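Local coordinates for protein transcription initiation factor IIB (Methanocaldococcus jannaschii, PDB 5O9J) that is an archaeal transcription factor IIB intein in mini-intein form, a HINT-fold domain that probably excises itself from its host protein by splicing, at residues A[92-106]-A[109-121]. Sequence-based numbering, arbitrary orientation.
Sequences VTRSHSVFTIRDNEV and IRVDELKVGDILV
Val98 packs its CG2 methyl against Leu114 CD1, 3.6 Å away and at about a right angle, and against Leu120 CD2, at the buried centre of the contact. Next to it Val111 is hemmed in: CG1 meets Val92 CG2 at 3.6 Å, while CG2 rests on the carbonyl oxygens of Thr93 and Arg94. Thr100 OG1, beside its own backbone N (chi1 -40°), is held by a bond to Val98 O and faces Ile109 CB at 3.4 Å. That carbonyl also takes Ile109 N, the two donors arriving from opposite faces of its plane. Within this contact, part of the all-beta HINT domain, strand 96-102 serves two of its partners, and it also pairs with strand 180-183: Val98 and Ile109 form a hydrogen-bonded antiparallel pair in the hairpin with 105-110, whereas further along Phe99 O and Ile101 N bond to Val121 N and Ile119 O of strand 119-123, which belongs to another sheet. At the end of the strand the Arg102 chain bends at chi2 (-69°), which lays its guanidinium between Ile109 CG1 on one face and the Lys115 side chain on the other. Its edge carries the polar grip: NE bonds Asp118 OD1 at 3.0 Å, and NH1 bonds OD2, modelled so short that its exact length is doubtful, and Glu113 O. Lys115 N also bonds Asp118 OD2, and a water links OD1 to Ile101 O and Ile119 N, which together should limit the rotation of the carboxylate. Toward solvent the packing gives way to charge pairs. Arg110 holds Asp112 side-on through NE and NH2, and Arg94 NE adds a longer bond of 3.2 Å to Asp112 OD2, 32° out of the carboxylate plane; Arg94 NH1 pairs with Glu78. At the other end, looser, exposed Val106 merely brushes Val121 CG2 with CG1, at 3.9 Å.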
ATOM      1  N   VAL A  92      -0.047  -8.269  -1.670  1.00 37.03           N
ATOM      2  CA  VAL A  92      -1.111  -7.600  -0.925  1.00 42.67           C
ATOM      3  C   VAL A  92      -2.066  -8.588  -0.272  1.00 41.56           C
ATOM      4  O   VAL A  92      -2.155  -9.746  -0.672  1.00 45.69           O
ATOM      5  CB  VAL A  92      -1.937  -6.642  -1.829  1.00 40.76           C
ATOM      6  CG1 VAL A  92      -1.070  -5.522  -2.341  1.00 38.95           C
ATOM      7  CG2 VAL A  92      -2.551  -7.399  -2.991  1.00 41.74           C
ATOM      8  N   THR A  93      -2.786  -8.116   0.734  1.00 41.53           N
ATOM      9  CA  THR A  93      -3.799  -8.928   1.377  1.00 43.74           C
ATOM     10  C   THR A  93      -5.040  -9.015   0.510  1.00 43.90           C
ATOM     11  O   THR A  93      -5.205  -8.270  -0.462  1.00 43.83           O
ATOM     12  CB  THR A  93      -4.179  -8.374   2.752  1.00 44.80           C
ATOM     13  OG1 THR A  93      -4.730  -7.062   2.599  1.00 42.86           O
ATOM     14  CG2 THR A  93      -2.953  -8.309   3.653  1.00 43.57           C
ATOM     15  N   ARG A  94      -5.912  -9.933   0.889  1.00 40.59           N
ATOM     16  CA  ARG A  94      -7.075 -10.312   0.103  1.00 48.00           C
ATOM     17  C   ARG A  94      -8.046  -9.163  -0.108  1.00 45.39           C
ATOM     18  O   ARG A  94      -8.705  -9.077  -1.142  1.00 49.06           O
ATOM     19  CB  ARG A  94      -7.775 -11.492   0.789  1.00 50.33           C
ATOM     20  CG  ARG A  94      -9.254 -11.306   1.049  1.00 51.45           C
ATOM     21  CD  ARG A  94      -9.891 -12.590   1.549  1.00 59.64           C
ATOM     22  NE  ARG A  94      -9.608 -13.721   0.670  1.00 60.00           N
ATOM     23  CZ  ARG A  94      -8.729 -14.677   0.951  1.00 62.30           C
ATOM     24  NH1 ARG A  94      -8.043 -14.630   2.089  1.00 63.65           N
ATOM     25  NH2 ARG A  94      -8.529 -15.672   0.096  1.00 61.82           N
ATOM     26  N   SER A  95      -8.122  -8.270   0.871  1.00 46.78           N
ATOM     27  CA  SER A  95      -9.131  -7.225   0.852  1.00 48.18           C
ATOM     28  C   SER A  95      -8.745  -6.029  -0.011  1.00 45.81           C
ATOM     29  O   SER A  95      -9.302  -4.952   0.159  1.00 56.81           O
ATOM     30  CB  SER A  95      -9.409  -6.742   2.268  1.00 44.10           C
ATOM     31  OG  SER A  95      -8.245  -6.154   2.817  1.00 49.32           O
ATOM     32  N   HIS A  96      -7.785  -6.195  -0.915  1.00 38.46           N
ATOM     33  CA  HIS A  96      -7.423  -5.090  -1.800  1.00 38.31           C
ATOM     34  C   HIS A  96      -8.003  -5.292  -3.181  1.00 40.00           C
ATOM     35  O   HIS A  96      -8.188  -6.422  -3.629  1.00 39.14           O
ATOM     36  CB  HIS A  96      -5.908  -4.926  -1.903  1.00 31.54           C
ATOM     37  CG  HIS A  96      -5.291  -4.304  -0.697  1.00 37.64           C
ATOM     38  ND1 HIS A  96      -4.881  -5.037   0.398  1.00 41.52           N
ATOM     39  CD2 HIS A  96      -5.028  -3.005  -0.397  1.00 35.91           C
ATOM     40  CE1 HIS A  96      -4.387  -4.226   1.309  1.00 45.86           C
ATOM     41  NE2 HIS A  96      -4.466  -2.985   0.855  1.00 41.47           N
ATOM     42  N   SER A  97      -8.278  -4.186  -3.864  1.00 37.93           N
ATOM     43  CA  SER A  97      -8.797  -4.273  -5.215  1.00 35.48           C
ATOM     44  C   SER A  97      -7.901  -3.495  -6.171  1.00 37.22           C
ATOM     45  O   SER A  97      -7.196  -2.568  -5.761  1.00 32.77           O
ATOM     46  CB  SER A  97     -10.227  -3.747  -5.274  1.00 37.72           C
ATOM     47  OG  SER A  97     -10.243  -2.347  -5.065  1.00 44.94           O
ATOM     48  N   VAL A  98      -7.923  -3.881  -7.441  1.00 32.15           N
ATOM     49  CA  VAL A  98      -7.075  -3.251  -8.442  1.00 35.73           C
ATOM     50  C   VAL A  98      -7.834  -3.040  -9.745  1.00 35.19           C
ATOM     51  O   VAL A  98      -8.682  -3.853 -10.120  1.00 32.23           O
ATOM     52  CB  VAL A  98      -5.813  -4.092  -8.723  1.00 34.79           C
ATOM     53  CG1 VAL A  98      -4.879  -4.062  -7.530  1.00 34.21           C
ATOM     54  CG2 VAL A  98      -6.195  -5.519  -9.056  1.00 32.25           C
ATOM     55  N   PHE A  99      -7.531  -1.943 -10.432  1.00 34.14           N
ATOM     56  CA  PHE A  99      -8.183  -1.651 -11.701  1.00 33.02           C
ATOM     57  C   PHE A  99      -7.899  -2.738 -12.710  1.00 31.03           C
ATOM     58  O   PHE A  99      -6.745  -3.029 -13.018  1.00 33.34           O
ATOM     59  CB  PHE A  99      -7.736  -0.296 -12.243  1.00 35.93           C
ATOM     60  CG  PHE A  99      -8.483   0.854 -11.651  1.00 41.91           C
ATOM     61  CD1 PHE A  99      -9.529   0.626 -10.778  1.00 41.37           C
ATOM     62  CD2 PHE A  99      -8.162   2.153 -11.980  1.00 48.02           C
ATOM     63  CE1 PHE A  99     -10.231   1.673 -10.230  1.00 47.79           C
ATOM     64  CE2 PHE A  99      -8.873   3.207 -11.444  1.00 52.21           C
ATOM     65  CZ  PHE A  99      -9.901   2.966 -10.562  1.00 47.82           C
ATOM     66  N   THR A 100      -8.970  -3.344 -13.208  1.00 36.47           N
ATOM     67  CA  THR A 100      -8.879  -4.447 -14.155  1.00 38.19           C
ATOM     68  C   THR A 100      -9.803  -4.164 -15.333  1.00 41.26           C
ATOM     69  O   THR A 100     -10.813  -3.478 -15.184  1.00 41.41           O
ATOM     70  CB  THR A 100      -9.283  -5.797 -13.511  1.00 34.49           C
ATOM     71  OG1 THR A 100      -8.771  -5.874 -12.174  1.00 44.39           O
ATOM     72  CG2 THR A 100      -8.746  -6.970 -14.314  1.00 36.55           C
ATOM     73  N   ILE A 101      -9.472  -4.692 -16.502  1.00 36.41           N
ATOM     74  CA  ILE A 101     -10.422  -4.643 -17.601  1.00 38.13           C
ATOM     75  C   ILE A 101     -11.374  -5.819 -17.486  1.00 37.14           C
ATOM     76  O   ILE A 101     -10.976  -6.974 -17.565  1.00 35.88           O
ATOM     77  CB  ILE A 101      -9.736  -4.652 -18.970  1.00 38.11           C
ATOM     78  CG1 ILE A 101      -8.940  -3.357 -19.143  1.00 37.96           C
ATOM     79  CG2 ILE A 101     -10.779  -4.784 -20.070  1.00 39.60           C
ATOM     80  CD1 ILE A 101      -8.420  -3.122 -20.542  1.00 36.87           C
ATOM     81  N   ARG A 102     -12.640  -5.519 -17.262  1.00 36.47           N
ATOM     82  CA  ARG A 102     -13.649  -6.560 -17.149  1.00 36.75           C
ATOM     83  C   ARG A 102     -14.857  -6.099 -17.924  1.00 38.28           C
ATOM     84  O   ARG A 102     -15.337  -4.985 -17.715  1.00 33.56           O
ATOM     85  CB  ARG A 102     -14.009  -6.834 -15.683  1.00 38.15           C
ATOM     86  CG  ARG A 102     -12.940  -7.577 -14.913  1.00 41.58           C
ATOM     87  CD  ARG A 102     -12.817  -9.009 -15.402  1.00 37.92           C
ATOM     88  NE  ARG A 102     -11.811  -9.762 -14.655  1.00 41.78           N
ATOM     89  CZ  ARG A 102     -12.027 -10.332 -13.472  1.00 45.74           C
ATOM     90  NH1 ARG A 102     -11.051 -10.998 -12.869  1.00 45.38           N
ATOM     91  NH2 ARG A 102     -13.216 -10.233 -12.885  1.00 44.04           N
ATOM     92  N   ASP A 103     -15.332  -6.944 -18.830  1.00 36.25           N
ATOM     93  CA  ASP A 103     -16.435  -6.581 -19.710  1.00 40.26           C
ATOM     94  C   ASP A 103     -16.204  -5.205 -20.336  1.00 37.73           C
ATOM     95  O   ASP A 103     -17.037  -4.294 -20.137  1.00 39.42           O
ATOM     96  CB  ASP A 103     -17.754  -6.570 -18.963  1.00 37.44           C
ATOM     97  CG  ASP A 103     -18.099  -7.929 -18.345  1.00 45.14           C
ATOM     98  OD1 ASP A 103     -17.935  -8.979 -19.008  1.00 44.69           O
ATOM     99  OD2 ASP A 103     -18.534  -7.933 -17.168  1.00 49.97           O
ATOM    100  N   ASN A 104     -15.067  -5.014 -21.024  1.00 36.40           N
ATOM    101  CA  ASN A 104     -14.919  -3.819 -21.884  1.00 39.01           C
ATOM    102  C   ASN A 104     -14.676  -2.516 -21.117  1.00 40.06           C
ATOM    103  O   ASN A 104     -14.476  -1.478 -21.724  1.00 37.22           O
ATOM    104  CB  ASN A 104     -16.176  -3.793 -22.775  1.00 42.22           C
ATOM    105  CG  ASN A 104     -16.258  -5.022 -23.690  1.00 36.63           C
ATOM    106  OD1 ASN A 104     -16.263  -6.174 -23.243  1.00 54.57           O
ATOM    107  ND2 ASN A 104     -16.636  -4.745 -24.911  1.00 56.34           N
ATOM    108  N   GLU A 105     -14.700  -2.590 -19.784  1.00 40.39           N
ATOM    109  CA  GLU A 105     -14.462  -1.426 -18.938  1.00 43.38           C
ATOM    110  C   GLU A 105     -13.305  -1.613 -17.956  1.00 38.78           C
ATOM    111  O   GLU A 105     -12.915  -2.733 -17.667  1.00 31.97           O
ATOM    112  CB  GLU A 105     -15.714  -1.097 -18.143  1.00 48.56           C
ATOM    113  CG  GLU A 105     -16.783  -0.396 -18.937  1.00 49.62           C
ATOM    114  CD  GLU A 105     -18.001  -0.105 -18.093  1.00 65.50           C
ATOM    115  OE1 GLU A 105     -18.032  -0.574 -16.928  1.00 61.45           O
ATOM    116  OE2 GLU A 105     -18.909   0.596 -18.592  1.00 66.45           O
ATOM    117  N   VAL A 106     -12.782  -0.506 -17.429  1.00 34.42           N
ATOM    118  CA  VAL A 106     -11.842  -0.557 -16.312  1.00 36.98           C
ATOM    119  C   VAL A 106     -12.622  -0.473 -14.996  1.00 42.79           C
ATOM    120  O   VAL A 106     -13.334   0.502 -14.751  1.00 41.77           O
ATOM    121  CB  VAL A 106     -10.816   0.583 -16.371  1.00 40.52           C
ATOM    122  CG1 VAL A 106      -9.883   0.532 -15.161  1.00 38.72           C
ATOM    123  CG2 VAL A 106     -10.030   0.515 -17.666  1.00 42.34           C
ATOM    124  N   ILE A 109     -11.219  -4.622  -9.163  1.00 39.22           N
ATOM    125  CA  ILE A 109     -11.484  -6.026  -8.832  1.00 38.73           C
ATOM    126  C   ILE A 109     -10.662  -6.495  -7.624  1.00 35.41           C
ATOM    127  O   ILE A 109      -9.453  -6.287  -7.584  1.00 36.13           O
ATOM    128  CB  ILE A 109     -11.183  -6.954 -10.027  1.00 37.91           C
ATOM    129  CG1 ILE A 109     -12.018  -6.555 -11.241  1.00 39.09           C
ATOM    130  CG2 ILE A 109     -11.438  -8.421  -9.658  1.00 40.12           C
ATOM    131  CD1 ILE A 109     -13.507  -6.578 -10.990  1.00 37.82           C
ATOM    132  N   ARG A 110     -11.319  -7.117  -6.644  1.00 38.14           N
ATOM    133  CA  ARG A 110     -10.612  -7.721  -5.510  1.00 37.69           C
ATOM    134  C   ARG A 110      -9.509  -8.664  -5.994  1.00 38.82           C
ATOM    135  O   ARG A 110      -9.664  -9.329  -7.020  1.00 39.87           O
ATOM    136  CB  ARG A 110     -11.589  -8.466  -4.602  1.00 43.74           C
ATOM    137  CG  ARG A 110     -12.271  -7.572  -3.587  1.00 48.00           C
ATOM    138  CD  ARG A 110     -13.243  -8.353  -2.730  1.00 56.78           C
ATOM    139  NE  ARG A 110     -12.641  -9.562  -2.179  1.00 53.50           N
ATOM    140  CZ  ARG A 110     -12.482  -9.795  -0.881  1.00 61.33           C
ATOM    141  NH1 ARG A 110     -12.875  -8.897   0.016  1.00 58.36           N
ATOM    142  NH2 ARG A 110     -11.933 -10.933  -0.481  1.00 59.55           N
ATOM    143  N   VAL A 111      -8.393  -8.702  -5.271  1.00 36.09           N
ATOM    144  CA  VAL A 111      -7.221  -9.452  -5.721  1.00 36.88           C
ATOM    145  C   VAL A 111      -7.462 -10.959  -5.736  1.00 43.86           C
ATOM    146  O   VAL A 111      -6.809 -11.692  -6.491  1.00 35.78           O
ATOM    147  CB  VAL A 111      -5.990  -9.154  -4.842  1.00 41.15           C
ATOM    148  CG1 VAL A 111      -5.561  -7.699  -5.006  1.00 41.20           C
ATOM    149  CG2 VAL A 111      -6.285  -9.468  -3.383  1.00 41.08           C
ATOM    150  N   ASP A 112      -8.398 -11.422  -4.912  1.00 44.71           N
ATOM    151  CA  ASP A 112      -8.686 -12.853  -4.835  1.00 46.47           C
ATOM    152  C   ASP A 112      -9.660 -13.292  -5.931  1.00 47.81           C
ATOM    153  O   ASP A 112      -9.919 -14.481  -6.098  1.00 46.73           O
ATOM    154  CB  ASP A 112      -9.228 -13.226  -3.446  1.00 49.10           C
ATOM    155  CG  ASP A 112     -10.519 -12.505  -3.097  1.00 54.68           C
ATOM    156  OD1 ASP A 112     -10.915 -11.576  -3.831  1.00 53.73           O
ATOM    157  OD2 ASP A 112     -11.136 -12.866  -2.068  1.00 55.70           O
ATOM    158  N   GLU A 113     -10.177 -12.328  -6.688  1.00 48.49           N
ATOM    159  CA  GLU A 113     -11.062 -12.627  -7.810  1.00 42.86           C
ATOM    160  C   GLU A 113     -10.351 -12.416  -9.144  1.00 44.85           C
ATOM    161  O   GLU A 113     -10.939 -12.584 -10.215  1.00 49.32           O
ATOM    162  CB  GLU A 113     -12.326 -11.772  -7.739  1.00 45.31           C
ATOM    163  CG  GLU A 113     -13.156 -12.003  -6.481  1.00 49.63           C
ATOM    164  CD  GLU A 113     -14.483 -11.258  -6.499  1.00 56.93           C
ATOM    165  OE1 GLU A 113     -14.837 -10.682  -7.551  1.00 60.65           O
ATOM    166  OE2 GLU A 113     -15.174 -11.248  -5.455  1.00 58.30           O
ATOM    167  N   LEU A 114      -9.080 -12.048  -9.077  1.00 39.67           N
ATOM    168  CA  LEU A 114      -8.272 -11.910 -10.280  1.00 43.40           C
ATOM    169  C   LEU A 114      -7.901 -13.275 -10.847  1.00 45.74           C
ATOM    170  O   LEU A 114      -7.813 -14.260 -10.113  1.00 49.34           O
ATOM    171  CB  LEU A 114      -7.008 -11.111  -9.988  1.00 40.42           C
ATOM    172  CG  LEU A 114      -7.180  -9.623  -9.711  1.00 41.72           C
ATOM    173  CD1 LEU A 114      -5.868  -9.072  -9.204  1.00 36.05           C
ATOM    174  CD2 LEU A 114      -7.614  -8.904 -10.975  1.00 39.09           C
ATOM    175  N   LYS A 115      -7.678 -13.320 -12.155  1.00 42.58           N
ATOM    176  CA  LYS A 115      -7.292 -14.548 -12.838  1.00 44.34           C
ATOM    177  C   LYS A 115      -6.106 -14.293 -13.751  1.00 42.81           C
ATOM    178  O   LYS A 115      -5.952 -13.194 -14.269  1.00 42.67           O
ATOM    179  CB  LYS A 115      -8.472 -15.096 -13.642  1.00 45.73           C
ATOM    180  CG  LYS A 115      -9.659 -15.507 -12.781  1.00 52.93           C
ATOM    181  CD  LYS A 115     -10.940 -15.633 -13.598  1.00 55.33           C
ATOM    182  CE  LYS A 115     -11.344 -14.297 -14.208  1.00 58.34           C
ATOM    183  NZ  LYS A 115     -12.723 -14.330 -14.776  1.00 60.19           N
ATOM    184  N   VAL A 116      -5.262 -15.304 -13.940  1.00 42.46           N
ATOM    185  CA  VAL A 116      -4.162 -15.220 -14.900  1.00 42.84           C
ATOM    186  C   VAL A 116      -4.727 -14.807 -16.255  1.00 41.95           C
ATOM    187  O   VAL A 116      -5.802 -15.262 -16.638  1.00 44.50           O
ATOM    188  CB  VAL A 116      -3.399 -16.568 -15.023  1.00 45.20           C
ATOM    189  CG1 VAL A 116      -2.344 -16.502 -16.124  1.00 47.41           C
ATOM    190  CG2 VAL A 116      -2.763 -16.949 -13.691  1.00 42.76           C
ATOM    191  N   GLY A 117      -4.035 -13.922 -16.964  1.00 40.18           N
ATOM    192  CA  GLY A 117      -4.555 -13.407 -18.214  1.00 42.37           C
ATOM    193  C   GLY A 117      -5.351 -12.118 -18.077  1.00 43.12           C
ATOM    194  O   GLY A 117      -5.571 -11.409 -19.067  1.00 40.43           O
ATOM    195  N   ASP A 118      -5.798 -11.812 -16.860  1.00 42.61           N
ATOM    196  CA  ASP A 118      -6.482 -10.544 -16.603  1.00 42.60           C
ATOM    197  C   ASP A 118      -5.582  -9.383 -16.978  1.00 40.42           C
ATOM    198  O   ASP A 118      -4.362  -9.466 -16.838  1.00 40.26           O
ATOM    199  CB  ASP A 118      -6.893 -10.419 -15.134  1.00 43.94           C
ATOM    200  CG  ASP A 118      -8.370 -10.679 -14.915  1.00 45.97           C
ATOM    201  OD1 ASP A 118      -9.156 -10.468 -15.860  1.00 47.65           O
ATOM    202  OD2 ASP A 118      -8.746 -11.085 -13.792  1.00 45.74           O
ATOM    203  N   ILE A 119      -6.188  -8.305 -17.462  1.00 41.09           N
ATOM    204  CA  ILE A 119      -5.442  -7.105 -17.813  1.00 39.99           C
ATOM    205  C   ILE A 119      -5.568  -6.055 -16.716  1.00 35.42           C
ATOM    206  O   ILE A 119      -6.653  -5.538 -16.462  1.00 34.80           O
ATOM    207  CB  ILE A 119      -5.923  -6.497 -19.145  1.00 38.97           C
ATOM    208  CG1 ILE A 119      -5.732  -7.499 -20.287  1.00 44.35           C
ATOM    209  CG2 ILE A 119      -5.179  -5.193 -19.439  1.00 37.07           C
ATOM    210  CD1 ILE A 119      -6.087  -6.937 -21.653  1.00 47.25           C
ATOM    211  N   LEU A 120      -4.452  -5.760 -16.062  1.00 33.29           N
ATOM    212  CA  LEU A 120      -4.417  -4.734 -15.034  1.00 33.31           C
ATOM    213  C   LEU A 120      -4.028  -3.393 -15.625  1.00 36.43           C
ATOM    214  O   LEU A 120      -3.279  -3.320 -16.598  1.00 36.64           O
ATOM    215  CB  LEU A 120      -3.440  -5.108 -13.921  1.00 34.01           C
ATOM    216  CG  LEU A 120      -3.813  -6.342 -13.101  1.00 35.17           C
ATOM    217  CD1 LEU A 120      -2.908  -6.471 -11.875  1.00 39.27           C
ATOM    218  CD2 LEU A 120      -5.274  -6.274 -12.694  1.00 37.10           C
ATOM    219  N   VAL A 121      -4.556  -2.330 -15.037  1.00 38.27           N
ATOM    220  CA  VAL A 121      -4.163  -0.991 -15.428  1.00 37.29           C
ATOM    221  C   VAL A 121      -3.229  -0.434 -14.368  1.00 36.46           C
ATOM    222  O   VAL A 121      -3.636  -0.190 -13.241  1.00 32.53           O
ATOM    223  CB  VAL A 121      -5.377  -0.068 -15.603  1.00 37.73           C
ATOM    224  CG1 VAL A 121      -4.936   1.288 -16.168  1.00 38.73           C
ATOM    225  CG2 VAL A 121      -6.405  -0.721 -16.518  1.00 40.51           C
TER
HETATM  226  O   HOH W   1      -8.974  -8.538 -17.957  1.00 36.88           O